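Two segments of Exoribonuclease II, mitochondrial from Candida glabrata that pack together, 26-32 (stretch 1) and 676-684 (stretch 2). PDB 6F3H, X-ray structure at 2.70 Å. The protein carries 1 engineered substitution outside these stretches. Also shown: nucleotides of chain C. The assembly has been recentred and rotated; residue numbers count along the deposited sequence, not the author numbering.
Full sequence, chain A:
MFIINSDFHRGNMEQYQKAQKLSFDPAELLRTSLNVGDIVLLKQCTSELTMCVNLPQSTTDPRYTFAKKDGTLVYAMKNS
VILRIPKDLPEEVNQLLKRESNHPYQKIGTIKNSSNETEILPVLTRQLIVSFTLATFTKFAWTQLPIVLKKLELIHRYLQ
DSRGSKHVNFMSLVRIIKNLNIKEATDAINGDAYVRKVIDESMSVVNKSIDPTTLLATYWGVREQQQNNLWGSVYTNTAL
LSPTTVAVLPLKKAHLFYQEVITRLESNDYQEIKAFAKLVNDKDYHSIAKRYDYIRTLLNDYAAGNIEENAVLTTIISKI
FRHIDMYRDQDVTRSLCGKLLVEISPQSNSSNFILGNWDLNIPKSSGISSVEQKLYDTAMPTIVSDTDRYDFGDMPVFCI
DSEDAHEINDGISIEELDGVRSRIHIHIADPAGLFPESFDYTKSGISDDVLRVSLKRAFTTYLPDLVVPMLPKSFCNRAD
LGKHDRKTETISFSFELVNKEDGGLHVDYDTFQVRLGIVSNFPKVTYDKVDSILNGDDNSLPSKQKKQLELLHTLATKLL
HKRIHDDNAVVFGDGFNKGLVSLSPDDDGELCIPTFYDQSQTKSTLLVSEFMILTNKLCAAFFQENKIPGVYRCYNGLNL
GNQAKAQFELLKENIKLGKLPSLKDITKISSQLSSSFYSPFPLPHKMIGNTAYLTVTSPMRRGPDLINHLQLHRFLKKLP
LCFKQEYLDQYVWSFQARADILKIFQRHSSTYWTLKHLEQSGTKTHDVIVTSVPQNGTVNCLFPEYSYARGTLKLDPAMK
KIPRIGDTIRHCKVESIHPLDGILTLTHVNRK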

ATOM      1  N   PRO A  26      -3.853 -14.034 -15.193  1.00 60.96           N
ATOM      2  CA  PRO A  26      -3.351 -12.990 -14.284  1.00 54.63           C
ATOM      3  C   PRO A  26      -2.218 -13.446 -13.385  1.00 52.97           C
ATOM      4  O   PRO A  26      -1.418 -12.641 -12.895  1.00 58.18           O
ATOM      5  CB  PRO A  26      -4.590 -12.632 -13.466  1.00 57.02           C
ATOM      6  CG  PRO A  26      -5.705 -12.854 -14.417  1.00 64.51           C
ATOM      7  CD  PRO A  26      -5.323 -14.076 -15.214  1.00 64.04           C
ATOM      8  N   ALA A  27      -2.165 -14.750 -13.156  1.00 44.71           N
ATOM      9  CA  ALA A  27      -1.100 -15.331 -12.362  1.00 48.74           C
ATOM     10  C   ALA A  27       0.282 -15.146 -12.989  1.00 52.52           C
ATOM     11  O   ALA A  27       1.284 -15.102 -12.268  1.00 54.73           O
ATOM     12  CB  ALA A  27      -1.392 -16.809 -12.152  1.00 55.79           C
ATOM     13  N   GLU A  28       0.381 -15.084 -14.318  1.00 55.41           N
ATOM     14  CA  GLU A  28       1.718 -14.922 -14.883  1.00 57.92           C
ATOM     15  C   GLU A  28       2.290 -13.540 -14.583  1.00 63.70           C
ATOM     16  O   GLU A  28       3.508 -13.338 -14.706  1.00 65.70           O
ATOM     17  CB  GLU A  28       1.693 -15.180 -16.397  1.00 51.88           C
ATOM     18  N   LEU A  29       1.433 -12.608 -14.148  1.00 62.82           N
ATOM     19  CA  LEU A  29       1.885 -11.308 -13.671  1.00 58.48           C
ATOM     20  C   LEU A  29       2.697 -11.469 -12.407  1.00 58.96           C
ATOM     21  O   LEU A  29       3.769 -10.874 -12.251  1.00 59.66           O
ATOM     22  CB  LEU A  29       0.679 -10.424 -13.387  1.00 53.88           C
ATOM     23  CG  LEU A  29      -0.142 -10.082 -14.620  1.00 52.41           C
ATOM     24  CD1 LEU A  29      -1.447  -9.387 -14.243  1.00 48.38           C
ATOM     25  CD2 LEU A  29       0.712  -9.228 -15.564  1.00 46.93           C
ATOM     26  N   LEU A  30       2.177 -12.266 -11.486  1.00 59.16           N
ATOM     27  CA  LEU A  30       2.887 -12.536 -10.253  1.00 54.99           C
ATOM     28  C   LEU A  30       4.153 -13.345 -10.521  1.00 56.43           C
ATOM     29  O   LEU A  30       5.205 -13.057  -9.943  1.00 59.79           O
ATOM     30  CB  LEU A  30       1.952 -13.255  -9.269  1.00 42.96           C
ATOM     31  CG  LEU A  30       0.736 -12.528  -8.650  1.00 37.87           C
ATOM     32  CD1 LEU A  30      -0.318 -12.177  -9.627  1.00 41.81           C
ATOM     33  CD2 LEU A  30       0.089 -13.364  -7.608  1.00 40.95           C
ATOM     34  N   ARG A  31       4.100 -14.316 -11.438  1.00 53.27           N
ATOM     35  CA  ARG A  31       5.269 -15.163 -11.644  1.00 52.38           C
ATOM     36  C   ARG A  31       6.373 -14.464 -12.406  1.00 52.35           C
ATOM     37  O   ARG A  31       7.525 -14.899 -12.341  1.00 57.60           O
ATOM     38  CB  ARG A  31       4.892 -16.433 -12.397  1.00 58.73           C
ATOM     39  CG  ARG A  31       4.039 -17.368 -11.600  1.00 64.97           C
ATOM     40  CD  ARG A  31       3.890 -18.705 -12.278  1.00 71.99           C
ATOM     41  NE  ARG A  31       2.706 -19.403 -11.787  1.00 78.36           N
ATOM     42  CZ  ARG A  31       2.646 -20.053 -10.626  1.00 80.14           C
ATOM     43  NH1 ARG A  31       3.710 -20.105  -9.825  1.00 79.23           N
ATOM     44  NH2 ARG A  31       1.519 -20.662 -10.268  1.00 79.21           N
ATOM     45  N   THR A  32       6.068 -13.378 -13.087  1.00 49.18           N
ATOM     46  CA  THR A  32       7.042 -12.751 -13.949  1.00 52.07           C
ATOM     47  C   THR A  32       7.256 -11.314 -13.510  1.00 63.05           C
ATOM     48  O   THR A  32       6.397 -10.693 -12.884  1.00 67.80           O
ATOM     49  CB  THR A  32       6.588 -12.798 -15.408  1.00 45.81           C
TER
ATOM     50  P     A C   3       8.748  -6.241   2.616  1.00 50.17           P
ATOM     51  OP1   A C   3       7.862  -7.411   2.375  1.00 53.78           O
ATOM     52  OP2   A C   3       8.173  -4.897   2.647  1.00 45.88           O
ATOM     53  O5'   A C   3       9.548  -6.420   3.982  1.00 54.57           O
ATOM     54  C5'   A C   3      10.229  -7.627   4.274  1.00 55.64           C
ATOM     55  C4'   A C   3      10.846  -7.608   5.652  1.00 61.49           C
ATOM     56  O4'   A C   3      11.946  -6.662   5.688  1.00 65.04           O
ATOM     57  C3'   A C   3       9.930  -7.174   6.791  1.00 56.95           C
ATOM     58  O3'   A C   3       9.102  -8.221   7.256  1.00 49.83           O
ATOM     59  C2'   A C   3      10.912  -6.644   7.823  1.00 60.03           C
ATOM     60  O2'   A C   3      11.538  -7.688   8.533  1.00 55.88           O
ATOM     61  C1'   A C   3      11.953  -5.988   6.922  1.00 66.97           C
ATOM     62  N9    A C   3      11.532  -4.626   6.646  1.00 65.33           N
ATOM     63  C8    A C   3      10.749  -4.171   5.627  1.00 62.26           C
ATOM     64  N7    A C   3      10.526  -2.894   5.697  1.00 58.35           N
ATOM     65  C5    A C   3      11.193  -2.532   6.841  1.00 61.89           C
ATOM     66  C6    A C   3      11.338  -1.310   7.458  1.00 67.31           C
ATOM     67  N6    A C   3      10.794  -0.197   6.975  1.00 64.14           N
ATOM     68  N1    A C   3      12.069  -1.297   8.597  1.00 75.48           N
ATOM     69  C2    A C   3      12.613  -2.440   9.062  1.00 71.39           C
ATOM     70  N3    A C   3      12.543  -3.663   8.562  1.00 63.71           N
ATOM     71  C4    A C   3      11.805  -3.599   7.453  1.00 63.85           C
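Stretch 2 676-684: SFYSPFPLP

Stretch 2 is largely extended, apart from Pro680, and lies across a short helix, residues 27-31, whose Leu30 is the centre of the contact. Its strand, up to Ser679, runs at 127° to the helix direction, more against it than along it, with axes 10.2 Å apart at closest approach. No hydrogen bond joins the two stretches, so side-chain packing carries the fit.

Ser676 stays off the helix and hydrogen-bonds through OG to OP1 of A3 in chain C, 2.9 Å away. Phe677 then points toward the helix in rotamer p, its CE2 3.9 Å from Leu30 CB and its CZ 3.7 Å from Leu30 O. The CA-to-CB bond of Tyr678 points away, in the usual strand alternation, and Ser679 faces the helix again, with CB 4.1 Å from Leu30 CD2. Its OG donates to Phe681 O at 2.6 Å, tying down the chain where the strand ends.

Pro680, at phi/psi -85/2, interrupts the extended run and sets CD 3.8 Å from Leu30 CD2. Phe681 returns to extended angles and points toward the helix: the Arg31 guanidinium lies flat on its ring, centres 4.4 Å apart and planes at 14°, while Ala27 CB meets the ring edge, 4.3 Å from Phe681 CZ. Beyond Pro682, Leu683 closes the contact, CD2 lying 4.3 Å from Arg31 NH1.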

ATOM      1  N   SER A 676       7.274  -5.784  -2.590  1.00 51.13           N
ATOM      2  CA  SER A 676       6.699  -7.049  -2.185  1.00 47.75           C
ATOM      3  C   SER A 676       5.204  -7.029  -2.458  1.00 44.16           C
ATOM      4  O   SER A 676       4.569  -5.974  -2.514  1.00 44.74           O
ATOM      5  CB  SER A 676       7.019  -7.339  -0.712  1.00 50.37           C
ATOM      6  OG  SER A 676       5.968  -6.972   0.169  1.00 57.74           O
ATOM      7  N   PHE A 677       4.656  -8.212  -2.681  1.00 42.45           N
ATOM      8  CA  PHE A 677       3.265  -8.338  -3.062  1.00 42.48           C
ATOM      9  C   PHE A 677       2.688  -9.595  -2.453  1.00 38.24           C
ATOM     10  O   PHE A 677       3.403 -10.568  -2.226  1.00 47.35           O
ATOM     11  CB  PHE A 677       3.093  -8.365  -4.599  1.00 44.17           C
ATOM     12  CG  PHE A 677       3.834  -9.492  -5.295  1.00 41.93           C
ATOM     13  CD1 PHE A 677       5.178  -9.357  -5.640  1.00 38.61           C
ATOM     14  CD2 PHE A 677       3.188 -10.687  -5.603  1.00 40.90           C
ATOM     15  CE1 PHE A 677       5.858 -10.395  -6.282  1.00 38.65           C
ATOM     16  CE2 PHE A 677       3.866 -11.728  -6.244  1.00 38.26           C
ATOM     17  CZ  PHE A 677       5.199 -11.586  -6.577  1.00 38.48           C
ATOM     18  N   TYR A 678       1.385  -9.561  -2.203  1.00 38.09           N
ATOM     19  CA  TYR A 678       0.645 -10.714  -1.722  1.00 43.58           C
ATOM     20  C   TYR A 678       0.293 -11.650  -2.871  1.00 48.70           C
ATOM     21  O   TYR A 678       0.123 -11.234  -4.018  1.00 52.88           O
ATOM     22  CB  TYR A 678      -0.615 -10.270  -0.972  1.00 45.99           C
ATOM     23  CG  TYR A 678      -0.292  -9.545   0.336  1.00 54.10           C
ATOM     24  CD1 TYR A 678       0.261 -10.235   1.409  1.00 58.56           C
ATOM     25  CD2 TYR A 678      -0.509  -8.179   0.494  1.00 54.16           C
ATOM     26  CE1 TYR A 678       0.584  -9.595   2.607  1.00 65.67           C
ATOM     27  CE2 TYR A 678      -0.194  -7.530   1.701  1.00 58.78           C
ATOM     28  CZ  TYR A 678       0.350  -8.253   2.754  1.00 67.46           C
ATOM     29  OH  TYR A 678       0.680  -7.674   3.966  1.00 73.77           O
ATOM     30  N   SER A 679       0.227 -12.933  -2.552  1.00 49.05           N
ATOM     31  CA  SER A 679       0.054 -13.993  -3.524  1.00 47.71           C
ATOM     32  C   SER A 679      -0.786 -15.094  -2.916  1.00 48.54           C
ATOM     33  O   SER A 679      -0.625 -15.412  -1.735  1.00 52.96           O
ATOM     34  CB  SER A 679       1.398 -14.593  -3.935  1.00 47.03           C
ATOM     35  OG  SER A 679       1.211 -15.850  -4.535  1.00 48.28           O
ATOM     36  N   PRO A 680      -1.613 -15.758  -3.717  1.00 44.29           N
ATOM     37  CA  PRO A 680      -2.395 -16.885  -3.205  1.00 42.93           C
ATOM     38  C   PRO A 680      -1.648 -18.202  -3.220  1.00 53.34           C
ATOM     39  O   PRO A 680      -2.217 -19.213  -2.798  1.00 59.35           O
ATOM     40  CB  PRO A 680      -3.575 -16.946  -4.180  1.00 41.60           C
ATOM     41  CG  PRO A 680      -3.204 -16.031  -5.339  1.00 45.03           C
ATOM     42  CD  PRO A 680      -1.798 -15.586  -5.158  1.00 43.89           C
ATOM     43  N   PHE A 681      -0.394 -18.218  -3.645  1.00 53.11           N
ATOM     44  CA  PHE A 681       0.375 -19.445  -3.607  1.00 57.03           C
ATOM     45  C   PHE A 681       1.817 -19.103  -3.306  1.00 57.59           C
ATOM     46  O   PHE A 681       2.268 -17.987  -3.586  1.00 58.69           O
ATOM     47  CB  PHE A 681       0.261 -20.214  -4.922  1.00 65.03           C
ATOM     48  CG  PHE A 681       0.321 -19.345  -6.115  1.00 67.52           C
ATOM     49  CD1 PHE A 681       1.537 -18.863  -6.564  1.00 68.67           C
ATOM     50  CD2 PHE A 681      -0.847 -18.996  -6.792  1.00 68.82           C
ATOM     51  CE1 PHE A 681       1.595 -18.045  -7.680  1.00 73.44           C
ATOM     52  CE2 PHE A 681      -0.802 -18.180  -7.906  1.00 69.89           C
ATOM     53  CZ  PHE A 681       0.422 -17.702  -8.354  1.00 72.36           C
ATOM     54  N   PRO A 682       2.571 -20.045  -2.749  1.00 58.36           N
ATOM     55  CA  PRO A 682       3.934 -19.752  -2.294  1.00 56.17           C
ATOM     56  C   PRO A 682       4.848 -19.309  -3.419  1.00 61.20           C
ATOM     57  O   PRO A 682       4.893 -19.915  -4.489  1.00 73.69           O
ATOM     58  CB  PRO A 682       4.396 -21.089  -1.723  1.00 55.86           C
ATOM     59  CG  PRO A 682       3.492 -22.107  -2.369  1.00 58.12           C
ATOM     60  CD  PRO A 682       2.183 -21.434  -2.459  1.00 56.75           C
ATOM     61  N   LEU A 683       5.592 -18.250  -3.152  1.00 57.94           N
ATOM     62  CA  LEU A 683       6.651 -17.766  -4.012  1.00 57.35           C
ATOM     63  C   LEU A 683       7.712 -17.229  -3.082  1.00 64.11           C
ATOM     64  O   LEU A 683       7.384 -16.731  -1.999  1.00 62.60           O
ATOM     65  CB  LEU A 683       6.177 -16.657  -4.957  1.00 54.73           C
ATOM     66  CG  LEU A 683       5.320 -17.186  -6.086  1.00 53.11           C
ATOM     67  CD1 LEU A 683       4.689 -16.050  -6.823  1.00 50.07           C
ATOM     68  CD2 LEU A 683       6.181 -18.027  -6.997  1.00 57.01           C
ATOM     69  N   PRO A 684       8.977 -17.329  -3.450  1.00 71.66           N
ATOM     70  CA  PRO A 684      10.018 -16.837  -2.548  1.00 75.18           C
ATOM     71  C   PRO A 684       9.859 -15.344  -2.287  1.00 72.53           C
ATOM     72  O   PRO A 684       9.615 -14.550  -3.201  1.00 75.17           O
ATOM     73  CB  PRO A 684      11.322 -17.145  -3.295  1.00 80.84           C
ATOM     74  CG  PRO A 684      10.927 -17.525  -4.689  1.00 81.36           C
ATOM     75  CD  PRO A 684       9.518 -18.012  -4.635  1.00 76.85           C
TER